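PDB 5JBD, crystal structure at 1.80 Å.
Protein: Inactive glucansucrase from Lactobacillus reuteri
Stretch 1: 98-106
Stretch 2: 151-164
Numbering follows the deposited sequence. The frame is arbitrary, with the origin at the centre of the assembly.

Stretch 1 98-106: KYFVNNGYE
Stretch 2 (151-164) SKLANDINSFAATV

The end of one helix and the turn that follows it pack against the side of a second helix through three aromatic side chains, a largely apolar contact joined by a single hydrogen bond across the stretches, with 461 Å² buried in all. Stretch 2 is helical from Ser151 (phi/psi near -62/-44), and stretch 1 continues a helix through Val101 before turning; the CA atoms of Tyr99 and Phe160 lie 6.8 Å apart, those of Phe100 and Asp156 7.8 Å.

Tyr99 (chi1 t, chi2 -86°), pointing toward stretch 2, lays one ring face over Phe160 (t, 68°), whose CA is 4.0 Å from the ring centroid; Tyr99 CB meets Phe160 CD1 at 3.6 Å, and Tyr99 OH reaches Ser159 CB at 3.2 Å.

Phe100 (m, 64°) starts sideways, but its flat ring enters the hole formed by Leu153 (t, p), Asp156 (m, -25°), Ile157 (m, m) and Phe160, with Phe100 CE2 3.6 Å from Leu153 CD1 and Phe100 CZ 3.8 Å from Ile157 CD1. Buried apolar side chains suit this hole.

The chain then turns, Asn103 N and Tyr105 N both bonding Phe100 O (3.0 and 3.1 Å). Gly104, at phi/psi 100/7, suits a conformation that would jam a CB against the preceding carbonyl. Tyr105 (m, 85°) and Asp156 point toward each other's stretches; Tyr105 OH donates to Asp156 OD2 (2.6 Å), the same oxygen that Lys152 NZ engages in a 2.7 Å salt bridge, its extended side chain ending at chi4 m.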

ATOM      1  N   LYS A  98     -11.459  40.866  11.443  1.00 45.67           N
ATOM      2  CA  LYS A  98     -10.677  41.357  10.296  1.00 46.87           C
ATOM      3  C   LYS A  98     -10.982  40.618   8.997  1.00 43.92           C
ATOM      4  O   LYS A  98     -11.231  41.243   7.971  1.00 43.68           O
ATOM      5  CB  LYS A  98      -9.169  41.222  10.567  1.00 49.86           C
ATOM      6  CG  LYS A  98      -8.574  42.276  11.488  1.00 53.72           C
ATOM      7  CD  LYS A  98      -7.034  42.292  11.420  1.00 56.80           C
ATOM      8  CE  LYS A  98      -6.347  42.975  10.246  1.00 60.37           C
ATOM      9  NZ  LYS A  98      -4.993  43.507  10.593  1.00 63.95           N
ATOM     10  N   TYR A  99     -10.946  39.289   9.059  1.00 41.80           N
ATOM     11  CA  TYR A  99     -11.177  38.449   7.883  1.00 40.33           C
ATOM     12  C   TYR A  99     -12.576  38.681   7.291  1.00 40.32           C
ATOM     13  O   TYR A  99     -12.713  38.960   6.085  1.00 40.25           O
ATOM     14  CB  TYR A  99     -10.961  36.964   8.204  1.00 38.99           C
ATOM     15  CG  TYR A  99     -11.081  36.081   6.974  1.00 38.41           C
ATOM     16  CD1 TYR A  99     -12.324  35.608   6.549  1.00 38.85           C
ATOM     17  CD2 TYR A  99      -9.973  35.771   6.203  1.00 38.92           C
ATOM     18  CE1 TYR A  99     -12.458  34.842   5.403  1.00 38.39           C
ATOM     19  CE2 TYR A  99     -10.092  34.982   5.062  1.00 38.41           C
ATOM     20  CZ  TYR A  99     -11.334  34.532   4.663  1.00 39.14           C
ATOM     21  OH  TYR A  99     -11.473  33.764   3.532  1.00 39.87           O
ATOM     22  N   PHE A 100     -13.603  38.618   8.137  1.00 39.56           N
ATOM     23  CA  PHE A 100     -14.971  38.815   7.653  1.00 39.63           C
ATOM     24  C   PHE A 100     -15.228  40.202   7.082  1.00 41.30           C
ATOM     25  O   PHE A 100     -15.783  40.329   5.989  1.00 40.31           O
ATOM     26  CB  PHE A 100     -16.007  38.408   8.707  1.00 39.35           C
ATOM     27  CG  PHE A 100     -16.404  36.964   8.586  1.00 38.23           C
ATOM     28  CD1 PHE A 100     -15.469  35.974   8.793  1.00 37.46           C
ATOM     29  CD2 PHE A 100     -17.684  36.599   8.188  1.00 38.09           C
ATOM     30  CE1 PHE A 100     -15.804  34.637   8.646  1.00 37.10           C
ATOM     31  CE2 PHE A 100     -18.024  35.266   8.039  1.00 37.25           C
ATOM     32  CZ  PHE A 100     -17.084  34.283   8.272  1.00 36.49           C
ATOM     33  N   VAL A 101     -14.767  41.242   7.771  1.00 44.29           N
ATOM     34  CA  VAL A 101     -14.953  42.614   7.273  1.00 46.03           C
ATOM     35  C   VAL A 101     -14.255  42.791   5.901  1.00 46.44           C
ATOM     36  O   VAL A 101     -14.778  43.504   5.041  1.00 46.04           O
ATOM     37  CB  VAL A 101     -14.520  43.673   8.324  1.00 47.38           C
ATOM     38  CG1 VAL A 101     -14.477  45.075   7.730  1.00 48.75           C
ATOM     39  CG2 VAL A 101     -15.471  43.652   9.516  1.00 47.15           C
ATOM     40  N   ASN A 102     -13.130  42.101   5.687  1.00 45.96           N
ATOM     41  CA  ASN A 102     -12.410  42.130   4.398  1.00 47.95           C
ATOM     42  C   ASN A 102     -12.904  41.143   3.318  1.00 48.12           C
ATOM     43  O   ASN A 102     -12.385  41.163   2.200  1.00 49.90           O
ATOM     44  CB  ASN A 102     -10.898  41.945   4.622  1.00 48.61           C
ATOM     45  CG  ASN A 102     -10.199  43.246   4.966  1.00 50.95           C
ATOM     46  OD1 ASN A 102      -9.894  44.047   4.080  1.00 51.71           O
ATOM     47  ND2 ASN A 102      -9.950  43.471   6.257  1.00 51.37           N
ATOM     48  N   ASN A 103     -13.903  40.312   3.625  1.00 47.65           N
ATOM     49  CA  ASN A 103     -14.416  39.311   2.674  1.00 46.97           C
ATOM     50  C   ASN A 103     -15.951  39.295   2.601  1.00 46.53           C
ATOM     51  O   ASN A 103     -16.592  38.243   2.685  1.00 44.11           O
ATOM     52  CB  ASN A 103     -13.849  37.934   3.026  1.00 46.52           C
ATOM     53  CG  ASN A 103     -12.379  37.807   2.668  1.00 47.19           C
ATOM     54  OD1 ASN A 103     -12.044  37.573   1.516  1.00 47.13           O
ATOM     55  ND2 ASN A 103     -11.497  37.992   3.649  1.00 46.60           N
ATOM     56  N   GLY A 104     -16.523  40.484   2.415  1.00 46.27           N
ATOM     57  CA  GLY A 104     -17.945  40.647   2.134  1.00 46.49           C
ATOM     58  C   GLY A 104     -18.865  41.044   3.283  1.00 46.46           C
ATOM     59  O   GLY A 104     -20.071  41.098   3.083  1.00 46.91           O
ATOM     60  N   TYR A 105     -18.327  41.358   4.462  1.00 45.35           N
ATOM     61  CA  TYR A 105     -19.173  41.713   5.616  1.00 45.43           C
ATOM     62  C   TYR A 105     -18.807  43.077   6.194  1.00 47.25           C
ATOM     63  O   TYR A 105     -18.648  43.246   7.407  1.00 46.17           O
ATOM     64  CB  TYR A 105     -19.094  40.617   6.678  1.00 44.00           C
ATOM     65  CG  TYR A 105     -19.469  39.230   6.161  1.00 42.06           C
ATOM     66  CD1 TYR A 105     -18.522  38.421   5.526  1.00 41.01           C
ATOM     67  CD2 TYR A 105     -20.762  38.732   6.308  1.00 40.93           C
ATOM     68  CE1 TYR A 105     -18.850  37.165   5.061  1.00 39.83           C
ATOM     69  CE2 TYR A 105     -21.099  37.472   5.839  1.00 40.18           C
ATOM     70  CZ  TYR A 105     -20.140  36.690   5.215  1.00 39.85           C
ATOM     71  OH  TYR A 105     -20.449  35.432   4.750  1.00 38.91           O
ATOM     72  N   GLU A 106     -18.696  44.050   5.300  1.00 50.65           N
ATOM     73  CA  GLU A 106     -18.426  45.443   5.654  1.00 54.71           C
ATOM     74  C   GLU A 106     -19.756  46.175   5.877  1.00 55.07           C
ATOM     75  O   GLU A 106     -20.703  45.976   5.122  1.00 53.79           O
ATOM     76  CB  GLU A 106     -17.626  46.104   4.517  1.00 57.99           C
ATOM     77  CG  GLU A 106     -16.715  47.240   4.960  1.00 62.36           C
ATOM     78  CD  GLU A 106     -15.818  47.797   3.853  1.00 63.85           C
ATOM     79  OE1 GLU A 106     -15.850  47.296   2.706  1.00 65.07           O
ATOM     80  OE2 GLU A 106     -15.076  48.758   4.139  1.00 65.01           O
ATOM     81  N   SER A 151     -25.139  29.244   2.982  1.00 41.37           N
ATOM     82  CA  SER A 151     -24.156  28.515   2.169  1.00 42.29           C
ATOM     83  C   SER A 151     -22.881  29.354   1.923  1.00 41.03           C
ATOM     84  O   SER A 151     -21.762  28.839   2.052  1.00 39.28           O
ATOM     85  CB  SER A 151     -24.828  28.051   0.860  1.00 44.42           C
ATOM     86  OG  SER A 151     -24.000  27.134   0.159  1.00 49.94           O
ATOM     87  N   LYS A 152     -23.046  30.651   1.639  1.00 41.20           N
ATOM     88  CA  LYS A 152     -21.896  31.557   1.542  1.00 41.86           C
ATOM     89  C   LYS A 152     -21.136  31.623   2.880  1.00 40.44           C
ATOM     90  O   LYS A 152     -19.914  31.487   2.907  1.00 38.38           O
ATOM     91  CB  LYS A 152     -22.319  32.965   1.112  1.00 43.91           C
ATOM     92  CG  LYS A 152     -21.143  33.865   0.727  1.00 44.73           C
ATOM     93  CD  LYS A 152     -21.577  35.310   0.504  1.00 45.78           C
ATOM     94  CE  LYS A 152     -20.382  36.212   0.201  1.00 46.68           C
ATOM     95  NZ  LYS A 152     -19.459  36.401   1.360  1.00 45.32           N
ATOM     96  N   LEU A 153     -21.870  31.833   3.974  1.00 38.24           N
ATOM     97  CA  LEU A 153     -21.278  31.865   5.326  1.00 37.29           C
ATOM     98  C   LEU A 153     -20.447  30.628   5.618  1.00 35.04           C
ATOM     99  O   LEU A 153     -19.310  30.735   6.109  1.00 33.68           O
ATOM    100  CB  LEU A 153     -22.374  32.036   6.398  1.00 36.82           C
ATOM    101  CG  LEU A 153     -21.954  31.984   7.874  1.00 36.22           C
ATOM    102  CD1 LEU A 153     -20.889  33.025   8.189  1.00 36.56           C
ATOM    103  CD2 LEU A 153     -23.170  32.212   8.760  1.00 36.98           C
ATOM    104  N   ALA A 154     -20.994  29.457   5.297  1.00 33.99           N
ATOM    105  CA  ALA A 154     -20.292  28.192   5.506  1.00 32.69           C
ATOM    106  C   ALA A 154     -18.930  28.129   4.790  1.00 32.61           C
ATOM    107  O   ALA A 154     -17.932  27.688   5.374  1.00 31.46           O
ATOM    108  CB  ALA A 154     -21.165  27.019   5.072  1.00 32.65           C
ATOM    109  N   ASN A 155     -18.908  28.572   3.536  1.00 33.69           N
ATOM    110  CA  ASN A 155     -17.654  28.680   2.759  1.00 35.15           C
ATOM    111  C   ASN A 155     -16.686  29.706   3.374  1.00 34.14           C
ATOM    112  O   ASN A 155     -15.497  29.460   3.445  1.00 33.86           O
ATOM    113  CB  ASN A 155     -17.945  29.066   1.296  1.00 37.23           C
ATOM    114  CG  ASN A 155     -18.674  27.968   0.515  1.00 38.24           C
ATOM    115  OD1 ASN A 155     -18.517  26.775   0.777  1.00 39.13           O
ATOM    116  ND2 ASN A 155     -19.451  28.382  -0.473  1.00 40.09           N
ATOM    117  N   ASP A 156     -17.218  30.845   3.818  1.00 35.24           N
ATOM    118  CA  ASP A 156     -16.400  31.892   4.433  1.00 35.51           C
ATOM    119  C   ASP A 156     -15.792  31.417   5.753  1.00 34.64           C
ATOM    120  O   ASP A 156     -14.630  31.702   6.031  1.00 35.66           O
ATOM    121  CB  ASP A 156     -17.210  33.181   4.597  1.00 36.73           C
ATOM    122  CG  ASP A 156     -17.573  33.820   3.254  1.00 37.03           C
ATOM    123  OD1 ASP A 156     -16.851  33.578   2.264  1.00 37.78           O
ATOM    124  OD2 ASP A 156     -18.570  34.560   3.178  1.00 35.62           O
ATOM    125  N   ILE A 157     -16.546  30.648   6.536  1.00 33.69           N
ATOM    126  CA  ILE A 157     -16.023  30.042   7.772  1.00 33.22           C
ATOM    127  C   ILE A 157     -14.899  29.038   7.475  1.00 33.39           C
ATOM    128  O   ILE A 157     -13.867  29.054   8.142  1.00 32.62           O
ATOM    129  CB  ILE A 157     -17.151  29.359   8.590  1.00 32.61           C
ATOM    130  CG1 ILE A 157     -18.094  30.415   9.187  1.00 33.23           C
ATOM    131  CG2 ILE A 157     -16.588  28.455   9.690  1.00 31.83           C
ATOM    132  CD1 ILE A 157     -17.552  31.158  10.397  1.00 33.73           C
ATOM    133  N   ASN A 158     -15.115  28.165   6.492  1.00 34.34           N
ATOM    134  CA  ASN A 158     -14.090  27.192   6.077  1.00 34.71           C
ATOM    135  C   ASN A 158     -12.834  27.895   5.545  1.00 34.49           C
ATOM    136  O   ASN A 158     -11.725  27.519   5.902  1.00 34.74           O
ATOM    137  CB  ASN A 158     -14.635  26.212   5.031  1.00 36.25           C
ATOM    138  CG  ASN A 158     -15.707  25.286   5.588  1.00 39.07           C
ATOM    139  OD1 ASN A 158     -15.747  24.997   6.783  1.00 38.86           O
ATOM    140  ND2 ASN A 158     -16.609  24.840   4.717  1.00 41.97           N
ATOM    141  N   SER A 159     -13.018  28.939   4.738  1.00 35.33           N
ATOM    142  CA  SER A 159     -11.888  29.740   4.248  1.00 37.37           C
ATOM    143  C   SER A 159     -11.149  30.453   5.385  1.00 36.41           C
ATOM    144  O   SER A 159      -9.918  30.424   5.430  1.00 36.42           O
ATOM    145  CB  SER A 159     -12.351  30.745   3.198  1.00 39.43           C
ATOM    146  OG  SER A 159     -12.981  30.065   2.133  1.00 41.89           O
ATOM    147  N   PHE A 160     -11.889  31.056   6.319  1.00 35.29           N
ATOM    148  CA  PHE A 160     -11.255  31.660   7.501  1.00 34.72           C
ATOM    149  C   PHE A 160     -10.471  30.652   8.318  1.00 33.83           C
ATOM    150  O   PHE A 160      -9.305  30.902   8.656  1.00 34.31           O
ATOM    151  CB  PHE A 160     -12.264  32.344   8.432  1.00 34.75           C
ATOM    152  CG  PHE A 160     -11.662  32.751   9.756  1.00 34.96           C
ATOM    153  CD1 PHE A 160     -10.708  33.761   9.811  1.00 36.01           C
ATOM    154  CD2 PHE A 160     -12.014  32.104  10.938  1.00 34.69           C
ATOM    155  CE1 PHE A 160     -10.129  34.135  11.017  1.00 36.86           C
ATOM    156  CE2 PHE A 160     -11.447  32.477  12.151  1.00 35.42           C
ATOM    157  CZ  PHE A 160     -10.501  33.494  12.191  1.00 36.53           C
ATOM    158  N   ALA A 161     -11.093  29.511   8.618  1.00 32.36           N
ATOM    159  CA  ALA A 161     -10.455  28.499   9.473  1.00 32.52           C
ATOM    160  C   ALA A 161      -9.132  28.021   8.900  1.00 32.46           C
ATOM    161  O   ALA A 161      -8.170  27.851   9.637  1.00 31.45           O
ATOM    162  CB  ALA A 161     -11.376  27.321   9.699  1.00 31.93           C
ATOM    163  N   ALA A 162      -9.075  27.879   7.578  1.00 34.41           N
ATOM    164  CA  ALA A 162      -7.837  27.487   6.861  1.00 35.03           C
ATOM    165  C   ALA A 162      -6.660  28.461   7.031  1.00 35.60           C
ATOM    166  O   ALA A 162      -5.520  28.069   6.823  1.00 36.11           O
ATOM    167  CB  ALA A 162      -8.128  27.270   5.380  1.00 34.55           C
ATOM    168  N   THR A 163      -6.929  29.711   7.407  1.00 35.42           N
ATOM    169  CA  THR A 163      -5.872  30.697   7.693  1.00 36.25           C
ATOM    170  C   THR A 163      -5.387  30.707   9.156  1.00 35.84           C
ATOM    171  O   THR A 163      -4.432  31.402   9.475  1.00 36.21           O
ATOM    172  CB  THR A 163      -6.319  32.134   7.325  1.00 36.72           C
ATOM    173  OG1 THR A 163      -7.242  32.636   8.311  1.00 35.36           O
ATOM    174  CG2 THR A 163      -6.957  32.192   5.925  1.00 36.24           C
ATOM    175  N   VAL A 164      -6.048  29.958  10.035  1.00 35.94           N
ATOM    176  CA  VAL A 164      -5.715  29.947  11.465  1.00 36.73           C
ATOM    177  C   VAL A 164      -4.969  28.645  11.770  1.00 34.89           C
ATOM    178  O   VAL A 164      -5.558  27.570  11.656  1.00 33.90           O
ATOM    179  CB  VAL A 164      -6.994  30.044  12.339  1.00 36.44           C
ATOM    180  CG1 VAL A 164      -6.641  30.085  13.821  1.00 37.15           C
ATOM    181  CG2 VAL A 164      -7.811  31.258  11.938  1.00 37.40           C
TER